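Local coordinates for protein putative GntR-family transcriptional regulator (PDB 3CNV) that is a putative GntR-family transcriptional regulator whose UTRA domain probably binds a small effector molecule that tunes DNA binding, at residues 67-70 with 71-74. Numbering follows the deposited sequence.
Sequences WLPG and THFR
CG of Phe73 lies anti to its carbonyl carbon and beside its backbone N (chi1 -76°). With the turn of the chain, this helps bring the ring beside Leu68, and the same first torsion in Leu68 helps put a methyl over its face. The two side chains approach at a slant. Leu68 CB comes within 3.7 Å of Phe73 CD2. That methyl, Leu68 CD2, is displaced toward the rim of the ring and reaches Phe73 CE2 at 4.0 Å. Pro69 adds a lighter apolar touch, with its CD 4.1 Å from Phe73 CD2. The carbonyl oxygen of Pro69 lies at the ring edge, in its plane, 3.6 Å from Phe73 CD2. This places Phe73 against the end of the strand that it follows.

Residues 70-73 form a type I beta turn where strand 59-69 of the antiparallel UTRA sheet ends and the loop toward helix 78-83 begins. Phe73 N donates to Gly70 O at 3.1 Å, with an N-H...O angle of 151°. The donor stands well above the carbonyl plane. Pro69 O takes two weak bonds, from His72 N at 3.2 Å and from Phe73 N at 3.4 Å. Gly70 O also lies against Arg74 CG.

Pro69, itself buried, puts CG at the edge of the ring of exposed His72, in its plane, 3.6 Å from ND1. Thr71 OG1 lies over one face of that imidazole, displaced toward its rim. Phe73 is buried further by Phe92, which meets it edge-to-face, and by Phe96, whose ring plane is inclined at about 40°. Met143 of strand 141-150 touches Pro69, His72 and Phe73.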
ATOM      1  N   TRP C  67      12.616  16.801 -10.437  1.00 15.09           N
ATOM      2  CA  TRP C  67      12.162  17.855 -11.326  1.00 13.92           C
ATOM      3  C   TRP C  67      10.837  18.365 -10.712  1.00 13.20           C
ATOM      4  O   TRP C  67       9.914  17.598 -10.451  1.00 14.43           O
ATOM      5  CB  TRP C  67      11.854  17.309 -12.728  1.00 14.60           C
ATOM      6  CG  TRP C  67      13.030  16.859 -13.548  1.00 16.33           C
ATOM      7  CD1 TRP C  67      13.714  17.589 -14.466  1.00 18.85           C
ATOM      8  CD2 TRP C  67      13.657  15.581 -13.504  1.00 18.19           C
ATOM      9  NE1 TRP C  67      14.719  16.840 -15.005  1.00 21.17           N
ATOM     10  CE2 TRP C  67      14.717  15.603 -14.409  1.00 19.48           C
ATOM     11  CE3 TRP C  67      13.413  14.419 -12.791  1.00 20.57           C
ATOM     12  CZ2 TRP C  67      15.533  14.482 -14.633  1.00 23.61           C
ATOM     13  CZ3 TRP C  67      14.218  13.331 -12.992  1.00 24.28           C
ATOM     14  CH2 TRP C  67      15.285  13.359 -13.893  1.00 21.71           C
ATOM     15  N   LEU C  68      10.769  19.649 -10.526  1.00 12.30           N
ATOM     16  CA  LEU C  68       9.636  20.345  -9.943  1.00 12.99           C
ATOM     17  C   LEU C  68       9.134  21.489 -10.832  1.00 14.24           C
ATOM     18  O   LEU C  68       9.911  22.204 -11.409  1.00 11.81           O
ATOM     19  CB  LEU C  68      10.060  20.893  -8.602  1.00 13.69           C
ATOM     20  CG  LEU C  68      10.706  19.904  -7.611  1.00 16.27           C
ATOM     21  CD1 LEU C  68      11.549  20.648  -6.588  1.00 17.97           C
ATOM     22  CD2 LEU C  68       9.564  19.138  -6.917  1.00 14.25           C
ATOM     23  N   PRO C  69       7.805  21.669 -10.914  1.00 15.85           N
ATOM     24  CA  PRO C  69       7.269  22.748 -11.784  1.00 17.29           C
ATOM     25  C   PRO C  69       7.768  24.158 -11.324  1.00 18.07           C
ATOM     26  O   PRO C  69       7.653  24.527 -10.160  1.00 16.78           O
ATOM     27  CB  PRO C  69       5.771  22.591 -11.650  1.00 17.41           C
ATOM     28  CG  PRO C  69       5.555  21.735 -10.387  1.00 18.67           C
ATOM     29  CD  PRO C  69       6.758  20.938 -10.175  1.00 15.97           C
ATOM     30  N   GLY C  70       8.394  24.887 -12.235  1.00 20.05           N
ATOM     31  CA  GLY C  70       9.059  26.161 -11.890  1.00 22.08           C
ATOM     32  C   GLY C  70       8.056  27.063 -11.192  1.00 24.63           C
ATOM     33  O   GLY C  70       8.372  27.733 -10.226  1.00 26.63           O
ATOM     34  N   THR C  71       6.826  26.976 -11.666  1.00 26.49           N
ATOM     35  CA  THR C  71       5.718  27.819 -11.233  1.00 28.86           C
ATOM     36  C   THR C  71       5.571  27.788  -9.730  1.00 29.04           C
ATOM     37  O   THR C  71       5.647  28.813  -9.082  1.00 31.55           O
ATOM     38  CB  THR C  71       4.360  27.398 -11.905  1.00 29.93           C
ATOM     39  OG1 THR C  71       4.022  26.009 -11.614  1.00 31.72           O
ATOM     40  CG2 THR C  71       4.414  27.621 -13.430  1.00 30.66           C
ATOM     41  N   HIS C  72       5.496  26.604  -9.156  1.00 28.78           N
ATOM     42  CA  HIS C  72       5.192  26.493  -7.720  1.00 28.43           C
ATOM     43  C   HIS C  72       6.442  26.577  -6.848  1.00 27.15           C
ATOM     44  O   HIS C  72       6.363  26.625  -5.620  1.00 28.18           O
ATOM     45  CB  HIS C  72       4.437  25.201  -7.435  1.00 28.92           C
ATOM     46  CG  HIS C  72       3.203  25.042  -8.261  1.00 32.97           C
ATOM     47  ND1 HIS C  72       3.052  24.037  -9.194  1.00 37.91           N
ATOM     48  CD2 HIS C  72       2.066  25.784  -8.317  1.00 37.92           C
ATOM     49  CE1 HIS C  72       1.867  24.151  -9.771  1.00 36.94           C
ATOM     50  NE2 HIS C  72       1.249  25.205  -9.260  1.00 38.41           N
ATOM     51  N   PHE C  73       7.601  26.598  -7.478  1.00 25.11           N
ATOM     52  CA  PHE C  73       8.839  26.439  -6.725  1.00 24.00           C
ATOM     53  C   PHE C  73       9.839  27.533  -7.025  1.00 25.58           C
ATOM     54  O   PHE C  73      11.065  27.367  -6.868  1.00 23.06           O
ATOM     55  CB  PHE C  73       9.429  25.049  -6.958  1.00 23.24           C
ATOM     56  CG  PHE C  73       8.711  23.951  -6.209  1.00 20.16           C
ATOM     57  CD1 PHE C  73       9.003  23.697  -4.873  1.00 21.44           C
ATOM     58  CD2 PHE C  73       7.709  23.195  -6.837  1.00 18.91           C
ATOM     59  CE1 PHE C  73       8.308  22.689  -4.195  1.00 22.08           C
ATOM     60  CE2 PHE C  73       7.065  22.192  -6.200  1.00 18.81           C
ATOM     61  CZ  PHE C  73       7.353  21.939  -4.854  1.00 17.87           C
ATOM     62  N   ARG C  74       9.289  28.665  -7.463  1.00 27.73           N
ATOM     63  CA  ARG C  74      10.115  29.841  -7.809  1.00 29.40           C
ATOM     64  C   ARG C  74      11.049  30.241  -6.682  1.00 29.67           C
ATOM     65  O   ARG C  74      12.191  30.603  -6.921  1.00 31.94           O
ATOM     66  CB  ARG C  74       9.266  31.012  -8.320  1.00 30.65           C
ATOM     67  CG  ARG C  74       9.006  30.805  -9.809  1.00 33.41           C
ATOM     68  CD  ARG C  74       8.311  31.989 -10.446  1.00 40.92           C
ATOM     69  NE  ARG C  74       6.867  31.870 -10.283  1.00 46.65           N
ATOM     70  CZ  ARG C  74       6.171  32.397  -9.274  1.00 51.32           C
ATOM     71  NH1 ARG C  74       6.783  33.110  -8.317  1.00 51.17           N
ATOM     72  NH2 ARG C  74       4.850  32.205  -9.227  1.00 52.38           N
TER